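Local structure of oxidoreductase, NAD-binding/iron-sulfur cluster-binding protein (6ZXU) at residues 109-114 and 122-127; 214-219 and 223-228. The protein is a catabolic reductive dehalogenase that carries cobalamin and two [4Fe-4S] clusters and probably removes halogen from organohalide substrates. All coordinates share one frame; numbering follows the deposited sequence.

How the interactions relate
Along the chain from the N terminus, interaction 1 comes first: a four-residue loop, 117-120, joins helix 103-116 to strand 121-126, which packs back against that helix. The chain then adds strand 142-149, helix 168-190, strand 194-198 and helix 206-212 before interaction 2 closes a still shorter loop, the hairpin of 217-219 and 222-224. The two contacts follow in series, neither nesting nor crossing, with centres about 17 Å apart. They meet through L215, whose CD2 lies 3.5 Å from G123 N. Interaction 1 thus ties a helix to an edge strand of the four-stranded antiparallel sheet, and interaction 2 zips up the hairpin, whose L223 packs on helix 206-212 and strand 232-239.

Interaction 1: 109-114 and 122-127; sequences NLKASA and VGICRL
K111 lies along V122 and G123, its methylene stem and the side chain of V122 sliding past each other in opposite directions, in a helix-on-strand packing whose short axes come within 8.7 Å. The lysine leaves the helix with CG anti to its carbonyl carbon (chi1 -75°), which carries CG over V122; there CG touches both V122 CG1, at 3.8 Å, and I124 CD1, at 4.1 Å. CD carries the stem onward without a close contact across. A bend at chi3 (146°) then lays CE over the strand backbone, 3.9 Å from V122 O and 4.1 Å from G123 CA. NZ finally reaches D246 OD2 in a salt bridge, and the same OD2 accepts the backbone N-H of I124, so one acidic group holds both the strand and the lysine tip. Lysine suits this place by being greasy along its stem and charged at its end. One helical turn on, the small A114 lets the strand come near, its CB 3.6 Å from V122 CG2. V122 and I124 also press on L144 of strand 142-149, which L110 touches from the helix and to which G123 and C125 are joined by backbone bonds, while helix 168-190 packs L183 against A114 and S113.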
ATOM      1  N   ASN A 109     -12.913  -4.334  15.999  1.00 22.32           N
ATOM      2  CA  ASN A 109     -11.798  -4.927  15.237  1.00 20.71           C
ATOM      3  C   ASN A 109     -12.110  -5.162  13.798  1.00 20.78           C
ATOM      4  O   ASN A 109     -11.312  -4.900  12.933  1.00 21.21           O
ATOM      5  CB  ASN A 109     -11.316  -6.177  15.914  1.00 22.72           C
ATOM      6  CG  ASN A 109     -10.371  -6.976  15.044  1.00 20.06           C
ATOM      7  OD1 ASN A 109     -10.806  -7.877  14.340  1.00 17.56           O
ATOM      8  ND2 ASN A 109      -9.071  -6.661  15.138  1.00 18.00           N
ATOM      9  N   LEU A 110     -13.292  -5.657  13.522  1.00 19.64           N
ATOM     10  CA  LEU A 110     -13.629  -5.983  12.172  1.00 20.62           C
ATOM     11  C   LEU A 110     -13.955  -4.720  11.359  1.00 22.69           C
ATOM     12  O   LEU A 110     -13.674  -4.639  10.171  1.00 16.32           O
ATOM     13  CB  LEU A 110     -14.784  -6.944  12.179  1.00 21.46           C
ATOM     14  CG  LEU A 110     -15.073  -7.776  10.987  1.00 24.38           C
ATOM     15  CD1 LEU A 110     -13.869  -8.585  10.553  1.00 20.59           C
ATOM     16  CD2 LEU A 110     -16.296  -8.687  11.275  1.00 24.56           C
ATOM     17  N   LYS A 111     -14.582  -3.731  12.000  1.00 19.09           N
ATOM     18  CA  LYS A 111     -14.772  -2.424  11.356  1.00 20.32           C
ATOM     19  C   LYS A 111     -13.460  -1.713  11.070  1.00 15.27           C
ATOM     20  O   LYS A 111     -13.269  -1.208  10.018  1.00 16.30           O
ATOM     21  CB  LYS A 111     -15.615  -1.509  12.240  1.00 21.79           C
ATOM     22  CG  LYS A 111     -17.079  -1.843  12.263  1.00 23.69           C
ATOM     23  CD  LYS A 111     -17.751  -0.870  13.267  1.00 29.96           C
ATOM     24  CE  LYS A 111     -19.117  -0.538  12.783  1.00 35.41           C
ATOM     25  NZ  LYS A 111     -19.722   0.326  13.846  1.00 39.30           N
ATOM     26  N   ALA A 112     -12.532  -1.772  12.009  1.00 17.58           N
ATOM     27  CA  ALA A 112     -11.196  -1.221  11.815  1.00 15.38           C
ATOM     28  C   ALA A 112     -10.439  -1.951  10.699  1.00 18.32           C
ATOM     29  O   ALA A 112      -9.690  -1.324   9.930  1.00 16.77           O
ATOM     30  CB  ALA A 112     -10.402  -1.289  13.109  1.00 15.44           C
ATOM     31  N   SER A 113     -10.718  -3.216  10.527  1.00 16.42           N
ATOM     32  CA  SER A 113     -10.132  -4.008   9.447  1.00 17.98           C
ATOM     33  C   SER A 113     -10.632  -3.536   8.131  1.00 18.34           C
ATOM     34  O   SER A 113      -9.844  -3.472   7.185  1.00 18.66           O
ATOM     35  CB  SER A 113     -10.410  -5.518   9.618  1.00 16.40           C
ATOM     36  OG  SER A 113      -9.892  -6.041  10.819  1.00 19.96           O
ATOM     37  N   ALA A 114     -11.939  -3.274   8.004  1.00 16.76           N
ATOM     38  CA  ALA A 114     -12.487  -2.822   6.769  1.00 15.61           C
ATOM     39  C   ALA A 114     -11.969  -1.443   6.350  1.00 17.00           C
ATOM     40  O   ALA A 114     -11.674  -1.209   5.187  1.00 16.50           O
ATOM     41  CB  ALA A 114     -13.983  -2.849   6.837  1.00 17.01           C
ATOM     42  N   VAL A 122     -18.574   1.680   7.026  1.00 16.24           N
ATOM     43  CA  VAL A 122     -18.802   0.313   7.501  1.00 18.06           C
ATOM     44  C   VAL A 122     -19.916   0.306   8.587  1.00 21.59           C
ATOM     45  O   VAL A 122     -19.990   1.207   9.382  1.00 19.84           O
ATOM     46  CB  VAL A 122     -17.513  -0.304   8.150  1.00 18.13           C
ATOM     47  CG1 VAL A 122     -17.725  -1.758   8.476  1.00 22.53           C
ATOM     48  CG2 VAL A 122     -16.278  -0.126   7.246  1.00 19.78           C
ATOM     49  N   GLY A 123     -20.751  -0.742   8.582  1.00 19.12           N
ATOM     50  CA  GLY A 123     -21.700  -0.964   9.636  1.00 22.34           C
ATOM     51  C   GLY A 123     -21.971  -2.443   9.804  1.00 21.72           C
ATOM     52  O   GLY A 123     -21.558  -3.270   9.003  1.00 22.04           O
ATOM     53  N   ILE A 124     -22.640  -2.779  10.878  1.00 20.89           N
ATOM     54  CA  ILE A 124     -22.950  -4.188  11.190  1.00 24.26           C
ATOM     55  C   ILE A 124     -24.441  -4.327  11.515  1.00 25.62           C
ATOM     56  O   ILE A 124     -25.041  -3.447  12.167  1.00 22.96           O
ATOM     57  CB  ILE A 124     -22.132  -4.651  12.409  1.00 24.29           C
ATOM     58  CG1 ILE A 124     -20.688  -4.826  11.997  1.00 22.91           C
ATOM     59  CG2 ILE A 124     -22.649  -5.998  12.952  1.00 23.46           C
ATOM     60  CD1 ILE A 124     -19.728  -4.853  13.127  1.00 23.67           C
ATOM     61  N   CYS A 125     -25.049  -5.379  11.007  1.00 25.24           N
ATOM     62  CA  CYS A 125     -26.419  -5.715  11.375  1.00 27.71           C
ATOM     63  C   CYS A 125     -26.585  -7.201  11.618  1.00 31.00           C
ATOM     64  O   CYS A 125     -25.707  -8.019  11.266  1.00 25.66           O
ATOM     65  CB  CYS A 125     -27.415  -5.246  10.337  1.00 30.11           C
ATOM     66  SG  CYS A 125     -27.335  -5.995   8.744  1.00 29.95           S
ATOM     67  N   ARG A 126     -27.716  -7.541  12.255  1.00 27.95           N
ATOM     68  CA  ARG A 126     -28.168  -8.911  12.424  1.00 25.97           C
ATOM     69  C   ARG A 126     -28.861  -9.379  11.153  1.00 27.94           C
ATOM     70  O   ARG A 126     -29.551  -8.608  10.424  1.00 31.25           O
ATOM     71  CB  ARG A 126     -29.071  -9.006  13.714  1.00 29.06           C
ATOM     72  N   LEU A 127     -28.646 -10.659  10.835  1.00 30.40           N
ATOM     73  CA  LEU A 127     -29.407 -11.300   9.731  1.00 35.46           C
ATOM     74  C   LEU A 127     -30.691 -11.975  10.287  1.00 37.68           C
ATOM     75  O   LEU A 127     -30.644 -12.576  11.394  1.00 35.63           O
ATOM     76  CB  LEU A 127     -28.566 -12.408   9.103  1.00 36.85           C
ATOM     77  CG  LEU A 127     -27.341 -12.028   8.280  1.00 34.61           C
ATOM     78  CD1 LEU A 127     -26.497 -13.301   8.031  1.00 31.57           C
ATOM     79  CD2 LEU A 127     -27.772 -11.360   6.946  1.00 32.76           C
TER

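Interaction 2: 214-219 and 223-228; sequences GLARVV and LVAPFL
R217 and V224 face each other as an antiparallel hydrogen-bonded pair in a small beta hairpin, the strands 217-219 and 222-224 forming a two-stranded sheet of their own. Both bonds of the pair are sound: V224 N reaches R217 O at 2.8 Å, nearly in line with the carbonyl, and R217 N returns to V224 O at 3.0 Å. V218 and L223 make the next, non-hydrogen-bonded pair. The pairing between the segments is brief, for the end-to-end directions of their touching parts lie 120° apart. Before the hairpin, G214 ends helix 206-212 in a Schellman motif; its positive phi (92°) is one that glycine adopts easily.

The side chains divide between the two faces. V218 and L223 share the inner one, where L223 CD2 touches V218 CG2 at 4.2 Å and also A216 CB; leucine fits because it reaches V211 of the helix and F232 and L234 of strand 232-239. A216 is small enough for its CB to lie 3.3 Å from V224 O. V224, on the face it shares with R217, turns CG2, anti to its carbonyl carbon, to V219 CB at 3.8 Å, two beta-branched residues suited to extended backbone.

Beyond the paired strands the chains stay close, and L215 O is buried against A225 CB and P226 CD without a hydrogen-bonding partner. R217 extends over the outer face, and its NH1 binds the carbonyls of A250 and G253. Its NE gives a hydrogen bond at 3.2 Å to a water, which donates in turn to V224 O at 3.1 Å.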
ATOM      1  N   GLY A 214     -27.218   0.793   8.636  1.00 21.39           N
ATOM      2  CA  GLY A 214     -27.073   2.214   8.916  1.00 21.61           C
ATOM      3  C   GLY A 214     -26.171   2.970   7.953  1.00 23.57           C
ATOM      4  O   GLY A 214     -25.740   4.060   8.266  1.00 20.70           O
ATOM      5  N   LEU A 215     -25.930   2.432   6.745  1.00 21.82           N
ATOM      6  CA  LEU A 215     -25.045   3.108   5.777  1.00 17.82           C
ATOM      7  C   LEU A 215     -25.815   3.959   4.818  1.00 18.56           C
ATOM      8  O   LEU A 215     -25.275   4.891   4.263  1.00 19.25           O
ATOM      9  CB  LEU A 215     -24.216   2.053   4.968  1.00 18.33           C
ATOM     10  CG  LEU A 215     -23.406   1.001   5.683  1.00 20.32           C
ATOM     11  CD1 LEU A 215     -22.426   0.364   4.718  1.00 23.87           C
ATOM     12  CD2 LEU A 215     -22.680   1.637   6.834  1.00 27.47           C
ATOM     13  N   ALA A 216     -27.089   3.628   4.573  1.00 21.58           N
ATOM     14  CA  ALA A 216     -27.845   4.334   3.571  1.00 20.21           C
ATOM     15  C   ALA A 216     -29.341   4.434   3.880  1.00 22.97           C
ATOM     16  O   ALA A 216     -29.833   3.778   4.773  1.00 24.56           O
ATOM     17  CB  ALA A 216     -27.602   3.715   2.208  1.00 22.37           C
ATOM     18  N   ARG A 217     -30.011   5.266   3.101  1.00 23.47           N
ATOM     19  CA  ARG A 217     -31.436   5.377   3.048  1.00 27.11           C
ATOM     20  C   ARG A 217     -31.837   5.305   1.610  1.00 25.92           C
ATOM     21  O   ARG A 217     -30.988   5.371   0.744  1.00 27.84           O
ATOM     22  CB  ARG A 217     -31.896   6.731   3.560  1.00 27.84           C
ATOM     23  CG  ARG A 217     -31.281   7.118   4.881  1.00 29.27           C
ATOM     24  CD  ARG A 217     -32.017   8.320   5.483  1.00 27.12           C
ATOM     25  NE  ARG A 217     -31.715   9.575   4.851  1.00 28.74           N
ATOM     26  CZ  ARG A 217     -32.148  10.762   5.304  1.00 31.49           C
ATOM     27  NH1 ARG A 217     -32.942  10.877   6.377  1.00 28.70           N
ATOM     28  NH2 ARG A 217     -31.788  11.865   4.655  1.00 33.64           N
ATOM     29  N   VAL A 218     -33.139   5.157   1.362  1.00 27.08           N
ATOM     30  CA  VAL A 218     -33.702   4.949   0.007  1.00 27.90           C
ATOM     31  C   VAL A 218     -34.310   6.218  -0.494  1.00 30.81           C
ATOM     32  O   VAL A 218     -35.101   6.813   0.178  1.00 32.47           O
ATOM     33  CB  VAL A 218     -34.727   3.800   0.005  1.00 25.76           C
ATOM     34  CG1 VAL A 218     -35.159   3.501  -1.382  1.00 28.69           C
ATOM     35  CG2 VAL A 218     -34.153   2.550   0.675  1.00 27.36           C
ATOM     36  N   VAL A 219     -33.917   6.655  -1.673  1.00 30.30           N
ATOM     37  CA  VAL A 219     -34.577   7.781  -2.313  1.00 33.45           C
ATOM     38  C   VAL A 219     -34.974   7.390  -3.740  1.00 36.53           C
ATOM     39  O   VAL A 219     -34.091   7.077  -4.581  1.00 36.97           O
ATOM     40  CB  VAL A 219     -33.668   9.013  -2.348  1.00 33.27           C
ATOM     41  CG1 VAL A 219     -34.282  10.114  -3.208  1.00 33.54           C
ATOM     42  CG2 VAL A 219     -33.413   9.492  -0.938  1.00 35.99           C
ATOM     43  N   LEU A 223     -30.434   3.610  -3.281  1.00 25.44           N
ATOM     44  CA  LEU A 223     -29.695   3.891  -2.062  1.00 22.84           C
ATOM     45  C   LEU A 223     -28.898   5.175  -2.153  1.00 25.40           C
ATOM     46  O   LEU A 223     -28.369   5.502  -3.199  1.00 23.81           O
ATOM     47  CB  LEU A 223     -28.733   2.780  -1.754  1.00 24.79           C
ATOM     48  CG  LEU A 223     -29.303   1.437  -1.373  1.00 25.87           C
ATOM     49  CD1 LEU A 223     -28.137   0.505  -1.162  1.00 25.09           C
ATOM     50  CD2 LEU A 223     -30.172   1.536  -0.120  1.00 26.19           C
ATOM     51  N   VAL A 224     -28.927   5.934  -1.065  1.00 23.52           N
ATOM     52  CA  VAL A 224     -28.234   7.213  -0.915  1.00 24.99           C
ATOM     53  C   VAL A 224     -27.491   7.178   0.409  1.00 24.59           C
ATOM     54  O   VAL A 224     -28.069   6.919   1.446  1.00 25.74           O
ATOM     55  CB  VAL A 224     -29.185   8.427  -0.954  1.00 26.98           C
ATOM     56  CG1 VAL A 224     -28.392   9.703  -0.703  1.00 29.40           C
ATOM     57  CG2 VAL A 224     -29.855   8.586  -2.316  1.00 24.75           C
ATOM     58  N   ALA A 225     -26.181   7.328   0.389  1.00 26.52           N
ATOM     59  CA  ALA A 225     -25.396   7.266   1.645  1.00 25.54           C
ATOM     60  C   ALA A 225     -24.946   8.629   2.004  1.00 27.28           C
ATOM     61  O   ALA A 225     -24.501   9.370   1.120  1.00 28.85           O
ATOM     62  CB  ALA A 225     -24.182   6.351   1.477  1.00 26.70           C
ATOM     63  N   PRO A 226     -25.096   9.022   3.277  1.00 26.62           N
ATOM     64  CA  PRO A 226     -24.491  10.295   3.701  1.00 27.48           C
ATOM     65  C   PRO A 226     -22.980  10.299   3.349  1.00 25.56           C
ATOM     66  O   PRO A 226     -22.318   9.264   3.450  1.00 21.68           O
ATOM     67  CB  PRO A 226     -24.674  10.285   5.240  1.00 26.33           C
ATOM     68  CG  PRO A 226     -24.778   8.854   5.593  1.00 26.67           C
ATOM     69  CD  PRO A 226     -25.526   8.231   4.435  1.00 25.41           C
ATOM     70  N   PHE A 227     -22.502  11.450   2.918  1.00 23.63           N
ATOM     71  CA  PHE A 227     -21.125  11.714   2.603  1.00 21.97           C
ATOM     72  C   PHE A 227     -20.612  11.173   1.284  1.00 23.65           C
ATOM     73  O   PHE A 227     -19.696  11.698   0.735  1.00 25.97           O
ATOM     74  CB  PHE A 227     -20.199  11.182   3.743  1.00 24.75           C
ATOM     75  CG  PHE A 227     -20.446  11.768   5.116  1.00 24.64           C
ATOM     76  CD1 PHE A 227     -20.293  13.131   5.347  1.00 24.08           C
ATOM     77  CD2 PHE A 227     -20.768  10.961   6.182  1.00 22.16           C
ATOM     78  CE1 PHE A 227     -20.473  13.662   6.586  1.00 21.37           C
ATOM     79  CE2 PHE A 227     -20.901  11.483   7.448  1.00 21.95           C
ATOM     80  CZ  PHE A 227     -20.784  12.840   7.651  1.00 20.48           C
ATOM     81  N   LEU A 228     -21.184  10.101   0.748  1.00 25.15           N
ATOM     82  CA  LEU A 228     -20.655   9.437  -0.463  1.00 21.71           C
ATOM     83  C   LEU A 228     -21.394   9.911  -1.684  1.00 23.50           C
ATOM     84  O   LEU A 228     -22.065   9.196  -2.361  1.00 25.13           O
ATOM     85  CB  LEU A 228     -20.715   7.951  -0.306  1.00 20.66           C
ATOM     86  CG  LEU A 228     -20.100   7.354   0.925  1.00 21.25           C
ATOM     87  CD1 LEU A 228     -20.025   5.827   0.767  1.00 24.06           C
ATOM     88  CD2 LEU A 228     -18.749   7.911   1.370  1.00 21.69           C
TER
HETATM   89  O   HOH W   1     -29.001   9.257   3.193  1.00 28.59           O